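Local coordinates for protein FACT-Spt16 (Cicer arietinum, PDB 5CE6) that probably serves, as the N-terminal domain of a FACT histone chaperone subunit, to bind histones H3-H4 during transcription through chromatin, using a peptidase-like fold, at residues 200-205 against 307-312; 74-79 against 379-384; 431-436 against 440-445. All coordinates share one frame; numbering follows the deposited sequence.

Contact 1 of 3, residues 200-205 against 307-312; sequences NEEITY and KSYCSN
The ring of Tyr-205 lies between a lysine chain and its own helix. Over one face runs Lys-307, whose CD sits 3.8 Å from the ring centroid and 14° off the ring normal, a CH-pi contact; CE comes still nearer to the phenol end, 3.4 Å from Tyr-205 CZ. The opposite face looks onto the backbone oxygen of Glu-201, one helical turn back, and Tyr-309 CE1 stands at the edge, in the ring plane. The two tyrosine rings meet obliquely, their planes 49° apart, with Tyr-205 CB touching Tyr-309 CD1. Over one face of the Tyr-309 ring lies the backbone of Glu-202.

A long side chain suits position 307. Its chain leaves CB extended, and the bends at chi3 and chi4 lay CD and CE over the ring face and turn NZ up and away from it. The phenol of Tyr-205 is fixed at its far end by a 2.7 Å hydrogen bond from OH to Glu-201 OE2, within the helix.

Tyr-309 OH donates to Glu-202 OE2, 2.5 Å away, which receives it on its anti lone pair, away from OE1; carboxylate and ring planes are nearly perpendicular at 87°. The other oxygen of this buried carboxylate, OE1, accepts from the backbone N of Ser-199, and Arg-32 offers OE2 a long, weak ion pair. With a phenol, a backbone N-H and a distant guanidinium around it, Glu-202 can probably keep its negative charge despite burial, tying the start of helix 200-230 to the beginning of strand 309-319.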
loop_
_atom_site.group_PDB
_atom_site.type_symbol
_atom_site.label_atom_id
_atom_site.label_comp_id
_atom_site.label_asym_id
_atom_site.label_seq_id
_atom_site.Cartn_x
_atom_site.Cartn_y
_atom_site.Cartn_z
ATOM N N ASN A 200 16.730 -6.664 0.858
ATOM C CA ASN A 200 17.493 -5.426 0.724
ATOM C C ASN A 200 17.192 -4.684 -0.589
ATOM O O ASN A 200 17.136 -3.456 -0.616
ATOM C CB ASN A 200 18.992 -5.702 0.852
ATOM C CG ASN A 200 19.417 -5.925 2.289
ATOM O OD1 ASN A 200 18.830 -5.361 3.210
ATOM N ND2 ASN A 200 20.445 -6.743 2.486
ATOM N N GLU A 201 16.999 -5.431 -1.670
ATOM C CA GLU A 201 16.673 -4.817 -2.954
ATOM C C GLU A 201 15.345 -4.072 -2.863
ATOM O O GLU A 201 15.227 -2.931 -3.312
ATOM C CB GLU A 201 16.626 -5.875 -4.063
ATOM C CG GLU A 201 16.160 -5.341 -5.410
ATOM C CD GLU A 201 16.100 -6.424 -6.473
ATOM O OE1 GLU A 201 16.391 -7.588 -6.143
ATOM O OE2 GLU A 201 15.776 -6.106 -7.634
ATOM N N GLU A 202 14.360 -4.713 -2.246
ATOM C CA GLU A 202 13.028 -4.124 -2.142
ATOM C C GLU A 202 13.066 -2.882 -1.264
ATOM O O GLU A 202 12.411 -1.880 -1.561
ATOM C CB GLU A 202 12.025 -5.141 -1.589
ATOM C CG GLU A 202 11.809 -6.370 -2.471
ATOM C CD GLU A 202 10.809 -7.324 -1.858
ATOM O OE1 GLU A 202 11.157 -7.946 -0.835
ATOM O OE2 GLU A 202 9.667 -7.441 -2.368
ATOM N N ILE A 203 13.844 -2.943 -0.191
ATOM C CA ILE A 203 13.982 -1.788 0.695
ATOM C C ILE A 203 14.607 -0.615 -0.055
ATOM O O ILE A 203 14.235 0.538 0.149
ATOM C CB ILE A 203 14.781 -2.150 1.949
ATOM C CG1 ILE A 203 13.899 -2.979 2.889
ATOM C CG2 ILE A 203 15.284 -0.903 2.672
ATOM C CD1 ILE A 203 14.687 -3.713 3.961
ATOM N N THR A 204 15.538 -0.912 -0.955
ATOM C CA THR A 204 16.138 0.142 -1.757
ATOM C C THR A 204 15.095 0.838 -2.633
ATOM O O THR A 204 15.058 2.066 -2.694
ATOM C CB THR A 204 17.273 -0.400 -2.613
ATOM O OG1 THR A 204 18.361 -0.744 -1.746
ATOM C CG2 THR A 204 17.748 0.654 -3.626
ATOM N N TYR A 205 14.245 0.060 -3.297
ATOM C CA TYR A 205 13.191 0.643 -4.138
ATOM C C TYR A 205 12.215 1.496 -3.327
ATOM O O TYR A 205 11.800 2.557 -3.784
ATOM C CB TYR A 205 12.448 -0.442 -4.929
ATOM C CG TYR A 205 13.377 -1.252 -5.823
ATOM C CD1 TYR A 205 14.595 -0.723 -6.261
ATOM C CD2 TYR A 205 13.042 -2.537 -6.222
ATOM C CE1 TYR A 205 15.444 -1.453 -7.071
ATOM C CE2 TYR A 205 13.903 -3.280 -7.039
ATOM C CZ TYR A 205 15.094 -2.724 -7.457
ATOM O OH TYR A 205 15.962 -3.447 -8.255
ATOM N N LYS A 307 9.470 1.324 -9.229
ATOM C CA LYS A 307 9.538 -0.082 -9.625
ATOM C C LYS A 307 8.476 -0.918 -8.911
ATOM O O LYS A 307 8.740 -2.045 -8.472
ATOM C CB LYS A 307 10.949 -0.653 -9.428
ATOM C CG LYS A 307 12.002 0.010 -10.318
ATOM C CD LYS A 307 13.401 -0.523 -10.051
ATOM C CE LYS A 307 13.527 -1.984 -10.428
ATOM N NZ LYS A 307 13.322 -2.191 -11.892
ATOM N N SER A 308 7.273 -0.348 -8.826
ATOM C CA SER A 308 6.093 -0.949 -8.185
ATOM C C SER A 308 6.043 -0.868 -6.664
ATOM O O SER A 308 5.053 -1.288 -6.080
ATOM C CB SER A 308 5.830 -2.391 -8.646
ATOM O OG SER A 308 5.620 -2.431 -10.046
ATOM N N TYR A 309 7.088 -0.328 -6.030
ATOM C CA TYR A 309 7.120 -0.221 -4.567
ATOM C C TYR A 309 6.628 1.133 -4.100
ATOM O O TYR A 309 7.142 2.166 -4.532
ATOM C CB TYR A 309 8.525 -0.531 -4.011
ATOM C CG TYR A 309 8.794 -2.006 -4.115
ATOM C CD1 TYR A 309 9.255 -2.562 -5.309
ATOM C CD2 TYR A 309 8.499 -2.862 -3.057
ATOM C CE1 TYR A 309 9.451 -3.922 -5.438
ATOM C CE2 TYR A 309 8.697 -4.238 -3.178
ATOM C CZ TYR A 309 9.162 -4.753 -4.369
ATOM O OH TYR A 309 9.355 -6.110 -4.496
ATOM N N CYS A 310 5.638 1.111 -3.213
ATOM C CA CYS A 310 4.942 2.317 -2.787
ATOM C C CYS A 310 5.641 3.001 -1.618
ATOM O O CYS A 310 6.448 2.400 -0.904
ATOM C CB CYS A 310 3.508 1.987 -2.343
ATOM S SG CYS A 310 2.453 1.316 -3.644
ATOM N N SER A 311 5.290 4.268 -1.425
ATOM C CA SER A 311 5.746 5.054 -0.283
ATOM C C SER A 311 4.659 6.061 -0.009
ATOM O O SER A 311 3.755 6.242 -0.828
ATOM C CB SER A 311 7.077 5.758 -0.578
ATOM O OG SER A 311 6.931 6.699 -1.639
ATOM N N ASN A 312 4.736 6.734 1.132
ATOM C CA ASN A 312 3.688 7.679 1.470
ATOM C C ASN A 312 4.199 8.764 2.397
ATOM O O ASN A 312 5.078 8.513 3.225
ATOM C CB ASN A 312 2.542 6.975 2.181
ATOM C CG ASN A 312 1.326 7.860 2.289
ATOM O OD1 ASN A 312 0.852 8.389 1.283
ATOM N ND2 ASN A 312 0.832 8.055 3.503
#

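Contact 2 of 3, residues 74-79 against 379-384; sequences FLWLLG and IGIEFR
Ile-381 reaches from its loop to helix 69-78 and divides its two branches between consecutive residues, Leu-75 and Trp-76. Its CB points toward the helix, and there the chain forks. The short branch, CG2, meets the leucine: it lies 3.8 Å from Leu-75 CD1 and 4.1 Å from Leu-75 CB, the two side chains crossing at a slant. The longer branch leaves through CG1, placed beside the backbone N (chi1 -56°), and extends fully to CD1 (chi2 178°). This terminal methyl arrives at the root of the tryptophan, 3.7 Å from Trp-76 CB and 3.8 Å from Trp-76 CA. It also approaches the indole at its edge, with Trp-76 CD1 4.1 Å away, while the rest of the ring leads away from the loop. A branched aliphatic chain suits this place because its two arms can fill two neighbouring positions on one helix surface; the contact is wholly apolar and has no hydrogen bond across it.

The indole turns instead to Phe-195, which it meets edge-to-face, and to Arg-32, in a cation-pi pair. Ile-381 also packs on Tyr-309 of strand 309-319. The contact thus joins the last turn of helix 69-78, in the N-terminal lobe, to the loop between strands 376-378 and 403-414 of the M24 peptidase-like part, at the buried seam between the two.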
loop_
_atom_site.group_PDB
_atom_site.type_symbol
_atom_site.label_atom_id
_atom_site.label_comp_id
_atom_site.label_asym_id
_atom_site.label_seq_id
_atom_site.Cartn_x
_atom_site.Cartn_y
_atom_site.Cartn_z
ATOM N N PHE A 74 2.084 -11.436 -8.891
ATOM C CA PHE A 74 2.712 -11.420 -10.208
ATOM C C PHE A 74 3.907 -10.474 -10.279
ATOM O O PHE A 74 4.942 -10.837 -10.819
ATOM C CB PHE A 74 1.708 -11.065 -11.308
ATOM C CG PHE A 74 0.849 -12.211 -11.742
ATOM C CD1 PHE A 74 1.323 -13.135 -12.668
ATOM C CD2 PHE A 74 -0.442 -12.343 -11.268
ATOM C CE1 PHE A 74 0.527 -14.191 -13.092
ATOM C CE2 PHE A 74 -1.254 -13.392 -11.691
ATOM C CZ PHE A 74 -0.771 -14.315 -12.601
ATOM N N LEU A 75 3.761 -9.263 -9.741
ATOM C CA LEU A 75 4.869 -8.308 -9.703
ATOM C C LEU A 75 6.035 -8.828 -8.863
ATOM O O LEU A 75 7.206 -8.689 -9.235
ATOM C CB LEU A 75 4.377 -6.954 -9.151
ATOM C CG LEU A 75 3.509 -6.164 -10.135
ATOM C CD1 LEU A 75 2.797 -5.019 -9.431
ATOM C CD2 LEU A 75 4.367 -5.618 -11.260
ATOM N N TRP A 76 5.711 -9.425 -7.721
ATOM C CA TRP A 76 6.720 -9.938 -6.807
ATOM C C TRP A 76 7.486 -11.080 -7.452
ATOM O O TRP A 76 8.720 -11.118 -7.432
ATOM C CB TRP A 76 6.035 -10.413 -5.521
ATOM C CG TRP A 76 6.960 -10.870 -4.430
ATOM C CD1 TRP A 76 7.758 -10.085 -3.641
ATOM C CD2 TRP A 76 7.140 -12.214 -3.973
ATOM N NE1 TRP A 76 8.440 -10.867 -2.737
ATOM C CE2 TRP A 76 8.071 -12.177 -2.915
ATOM C CE3 TRP A 76 6.604 -13.448 -4.361
ATOM C CZ2 TRP A 76 8.486 -13.331 -2.248
ATOM C CZ3 TRP A 76 7.005 -14.586 -3.693
ATOM C CH2 TRP A 76 7.943 -14.524 -2.652
ATOM N N LEU A 77 6.747 -12.002 -8.057
ATOM C CA LEU A 77 7.340 -13.219 -8.597
ATOM C C LEU A 77 8.043 -12.974 -9.938
ATOM O O LEU A 77 9.168 -13.451 -10.164
ATOM C CB LEU A 77 6.247 -14.287 -8.754
ATOM C CG LEU A 77 6.564 -15.775 -8.599
ATOM C CD1 LEU A 77 7.323 -16.051 -7.308
ATOM C CD2 LEU A 77 5.275 -16.584 -8.624
ATOM N N LEU A 78 7.379 -12.220 -10.814
ATOM C CA LEU A 78 7.781 -12.115 -12.220
ATOM C C LEU A 78 8.277 -10.726 -12.625
ATOM O O LEU A 78 8.912 -10.569 -13.668
ATOM C CB LEU A 78 6.618 -12.528 -13.126
ATOM C CG LEU A 78 6.189 -13.994 -12.998
ATOM C CD1 LEU A 78 4.786 -14.214 -13.547
ATOM C CD2 LEU A 78 7.178 -14.897 -13.704
ATOM N N GLY A 79 7.977 -9.723 -11.809
ATOM C CA GLY A 79 8.455 -8.374 -12.062
ATOM C C GLY A 79 7.574 -7.583 -13.008
ATOM O O GLY A 79 7.909 -6.453 -13.365
ATOM N N ILE A 379 3.431 -1.478 3.987
ATOM C CA ILE A 379 3.428 -0.913 2.647
ATOM C C ILE A 379 4.546 -1.562 1.839
ATOM O O ILE A 379 5.614 -1.868 2.376
ATOM C CB ILE A 379 3.567 0.638 2.706
ATOM C CG1 ILE A 379 3.478 1.262 1.308
ATOM C CG2 ILE A 379 4.860 1.056 3.414
ATOM C CD1 ILE A 379 3.135 2.784 1.379
ATOM N N GLY A 380 4.284 -1.808 0.561
ATOM C CA GLY A 380 5.281 -2.403 -0.324
ATOM C C GLY A 380 4.774 -2.317 -1.749
ATOM O O GLY A 380 4.399 -1.241 -2.226
ATOM N N ILE A 381 4.737 -3.451 -2.444
ATOM C CA ILE A 381 4.061 -3.479 -3.733
ATOM C C ILE A 381 2.604 -3.015 -3.603
ATOM O O ILE A 381 2.103 -2.249 -4.433
ATOM C CB ILE A 381 4.148 -4.878 -4.363
ATOM C CG1 ILE A 381 5.610 -5.287 -4.477
ATOM C CG2 ILE A 381 3.472 -4.888 -5.720
ATOM C CD1 ILE A 381 5.829 -6.705 -5.055
ATOM N N GLU A 382 1.925 -3.497 -2.570
ATOM C CA GLU A 382 0.601 -3.002 -2.221
ATOM C C GLU A 382 0.742 -1.709 -1.439
ATOM O O GLU A 382 1.573 -1.605 -0.532
ATOM C CB GLU A 382 -0.131 -4.015 -1.345
ATOM C CG GLU A 382 -0.284 -5.409 -1.968
ATOM C CD GLU A 382 -0.665 -6.434 -0.934
ATOM O OE1 GLU A 382 0.242 -6.945 -0.233
ATOM O OE2 GLU A 382 -1.873 -6.693 -0.788
ATOM N N PHE A 383 -0.085 -0.723 -1.757
ATOM C CA PHE A 383 -0.054 0.500 -0.967
ATOM C C PHE A 383 -0.494 0.247 0.481
ATOM O O PHE A 383 0.019 0.856 1.437
ATOM C CB PHE A 383 -0.933 1.575 -1.603
ATOM C CG PHE A 383 -0.860 2.873 -0.877
ATOM C CD1 PHE A 383 0.256 3.693 -1.020
ATOM C CD2 PHE A 383 -1.881 3.254 -0.026
ATOM C CE1 PHE A 383 0.355 4.880 -0.303
ATOM C CE2 PHE A 383 -1.799 4.436 0.681
ATOM C CZ PHE A 383 -0.689 5.253 0.535
ATOM N N ARG A 384 -1.459 -0.653 0.637
ATOM C CA ARG A 384 -1.979 -0.981 1.939
ATOM C C ARG A 384 -1.898 -2.487 2.191
ATOM O O ARG A 384 -2.650 -3.269 1.602
ATOM C CB ARG A 384 -3.426 -0.499 2.001
ATOM C CG ARG A 384 -4.052 -0.484 3.344
ATOM C CD ARG A 384 -5.400 0.210 3.245
ATOM N NE ARG A 384 -6.159 0.042 4.469
ATOM C CZ ARG A 384 -6.083 0.874 5.499
ATOM N NH1 ARG A 384 -5.287 1.935 5.428
ATOM N NH2 ARG A 384 -6.803 0.649 6.589
#

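Contact 3 of 3, residues 431-436 against 440-445; sequences DTIIIN and TDVVTS
Thr-444 OG1 is gripped by two groups of strand 424-435: it donates to Asp-431 OD1 over 2.7 Å and accepts from the backbone N of Thr-432 at 3.0 Å. Placing OG1 between the backbone N and the carbonyl carbon (chi1 46°) turns the hydroxyl to both partners. A threonine suits the position, since one hydroxyl can give and take at once while its CG2 packs near Thr-432. Asp-431 OD1 receives the hydroxyl with its anti lone pair and also pairs with Arg-315; its other oxygen meets Lys-449 and Gln-336, which probably balances the charge of the buried carboxylate.

Strands 424-435 and 440-442 form an antiparallel beta hairpin, the latter at the outer edge of a four-stranded sheet of the M24 peptidase-like part, which has the pita-bread fold of that family. Ile-434 and Asp-441 are its hydrogen-bonded pair, with Ile-434 N to Asp-441 O at 2.8 Å and Asp-441 N to Ile-434 O at 2.9 Å. Val-443, second residue of the type I turn from Val-442 to Ser-445, still gives its N-H to Thr-432 O.

Beta-branched chains suit the extended backbone on the face of Ile-433, Ile-435, Thr-440 and Val-442, where Ile-433 CG2 meets Val-442 CG2 at 3.9 Å and its CD1 touches Thr-440 CG2. The side chains of Ile-434 and Val-443 cross at about a right angle, CG1 to CG1 3.8 Å, and both pack against helix 200-230. A water joins Thr-440 OG1 to the Asn-436 carbonyl, and that hydroxyl also bonds to the carbonyl of Leu-343.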
loop_
_atom_site.group_PDB
_atom_site.type_symbol
_atom_site.label_atom_id
_atom_site.label_comp_id
_atom_site.label_asym_id
_atom_site.label_seq_id
_atom_site.Cartn_x
_atom_site.Cartn_y
_atom_site.Cartn_z
ATOM N N ASP A 431 4.312 9.113 7.597
ATOM C CA ASP A 431 5.657 8.873 7.083
ATOM C C ASP A 431 5.847 7.422 6.693
ATOM O O ASP A 431 5.107 6.551 7.150
ATOM C CB ASP A 431 6.705 9.222 8.138
ATOM C CG ASP A 431 6.891 10.709 8.305
ATOM O OD1 ASP A 431 7.631 11.309 7.497
ATOM O OD2 ASP A 431 6.296 11.274 9.229
ATOM N N THR A 432 6.876 7.161 5.882
ATOM C CA THR A 432 7.246 5.780 5.530
ATOM C C THR A 432 8.465 5.398 6.347
ATOM O O THR A 432 9.452 6.134 6.385
ATOM C CB THR A 432 7.547 5.630 4.042
ATOM O OG1 THR A 432 6.401 6.058 3.308
ATOM C CG2 THR A 432 7.831 4.175 3.694
ATOM N N ILE A 433 8.386 4.273 7.048
ATOM C CA ILE A 433 9.516 3.880 7.899
ATOM C C ILE A 433 9.977 2.464 7.571
ATOM O O ILE A 433 9.168 1.621 7.174
ATOM C CB ILE A 433 9.197 4.011 9.395
ATOM C CG1 ILE A 433 8.268 2.896 9.855
ATOM C CG2 ILE A 433 8.609 5.400 9.731
ATOM C CD1 ILE A 433 8.106 2.873 11.363
ATOM N N ILE A 434 11.276 2.217 7.731
ATOM C CA ILE A 434 11.844 0.903 7.439
ATOM C C ILE A 434 12.336 0.316 8.746
ATOM O O ILE A 434 13.049 0.978 9.488
ATOM C CB ILE A 434 13.054 1.003 6.490
ATOM C CG1 ILE A 434 12.706 1.849 5.266
ATOM C CG2 ILE A 434 13.541 -0.398 6.088
ATOM C CD1 ILE A 434 11.923 1.130 4.244
ATOM N N ILE A 435 11.941 -0.918 9.049
ATOM C CA ILE A 435 12.381 -1.538 10.295
ATOM C C ILE A 435 13.663 -2.294 10.037
ATOM O O ILE A 435 13.653 -3.332 9.389
ATOM C CB ILE A 435 11.364 -2.545 10.870
ATOM C CG1 ILE A 435 9.971 -1.908 10.985
ATOM C CG2 ILE A 435 11.866 -3.084 12.226
ATOM C CD1 ILE A 435 9.928 -0.587 11.762
ATOM N N ASN A 436 14.772 -1.770 10.535
ATOM C CA ASN A 436 16.010 -2.536 10.483
ATOM C C ASN A 436 16.258 -3.167 11.844
ATOM O O ASN A 436 15.581 -2.838 12.820
ATOM C CB ASN A 436 17.183 -1.657 10.045
ATOM C CG ASN A 436 16.972 -1.048 8.666
ATOM O OD1 ASN A 436 16.738 -1.755 7.694
ATOM N ND2 ASN A 436 17.035 0.278 8.587
ATOM N N THR A 440 15.236 2.163 13.355
ATOM C CA THR A 440 14.069 2.365 12.521
ATOM C C THR A 440 14.294 3.624 11.700
ATOM O O THR A 440 14.498 4.699 12.258
ATOM C CB THR A 440 12.824 2.471 13.396
ATOM O OG1 THR A 440 12.566 1.187 13.984
ATOM C CG2 THR A 440 11.607 2.921 12.574
ATOM N N ASP A 441 14.278 3.476 10.378
ATOM C CA ASP A 441 14.603 4.566 9.461
ATOM C C ASP A 441 13.346 5.264 8.982
ATOM O O ASP A 441 12.491 4.633 8.372
ATOM C CB ASP A 441 15.354 4.038 8.236
ATOM C CG ASP A 441 16.692 3.438 8.584
ATOM O OD1 ASP A 441 17.233 3.780 9.657
ATOM O OD2 ASP A 441 17.209 2.631 7.780
ATOM N N VAL A 442 13.232 6.564 9.241
ATOM C CA VAL A 442 12.106 7.322 8.689
ATOM C C VAL A 442 12.591 7.855 7.350
ATOM O O VAL A 442 13.374 8.795 7.306
ATOM C CB VAL A 442 11.692 8.485 9.585
ATOM C CG1 VAL A 442 10.517 9.248 8.947
ATOM C CG2 VAL A 442 11.277 7.973 10.957
ATOM N N VAL A 443 12.150 7.239 6.261
ATOM C CA VAL A 443 12.748 7.522 4.955
ATOM C C VAL A 443 12.047 8.663 4.212
ATOM O O VAL A 443 12.444 9.031 3.108
ATOM C CB VAL A 443 12.880 6.258 4.065
ATOM C CG1 VAL A 443 13.958 5.338 4.612
ATOM C CG2 VAL A 443 11.555 5.519 3.949
ATOM N N THR A 444 11.018 9.231 4.838
ATOM C CA THR A 444 10.381 10.443 4.330
ATOM C C THR A 444 10.696 11.635 5.232
ATOM O O THR A 444 9.910 12.580 5.323
ATOM C CB THR A 444 8.854 10.281 4.287
ATOM O OG1 THR A 444 8.419 9.695 5.522
ATOM C CG2 THR A 444 8.438 9.365 3.151
ATOM N N SER A 445 11.835 11.590 5.914
ATOM C CA SER A 445 12.247 12.718 6.744
ATOM C C SER A 445 12.653 13.898 5.851
ATOM O O SER A 445 13.607 13.801 5.088
ATOM C CB SER A 445 13.417 12.310 7.644
ATOM O OG SER A 445 13.610 13.262 8.677
HETATM O O HOH W 1 14.211 -0.912 14.569
#

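How the contacts relate
The three contacts follow a line from the seam between the lobes into the peptidase-like part. Contacts 1 and 2 have centres about 9 Å apart and touch directly, Cys-310 N lying 2.8 Å from Gly-380 O in a probable hydrogen bond. Contact 3 lies about 12 Å from contact 1, centre to centre, and about 19 Å from contact 2, which it does not touch. Along the chain contact 1 is nested within the loop closed by contact 2, and contact 3 follows both. Helix 200-230 and strand 309-319 bridge the series: they form contact 1 and also pack against the hairpin of contact 3, linking the lobe interface to the sheet behind it.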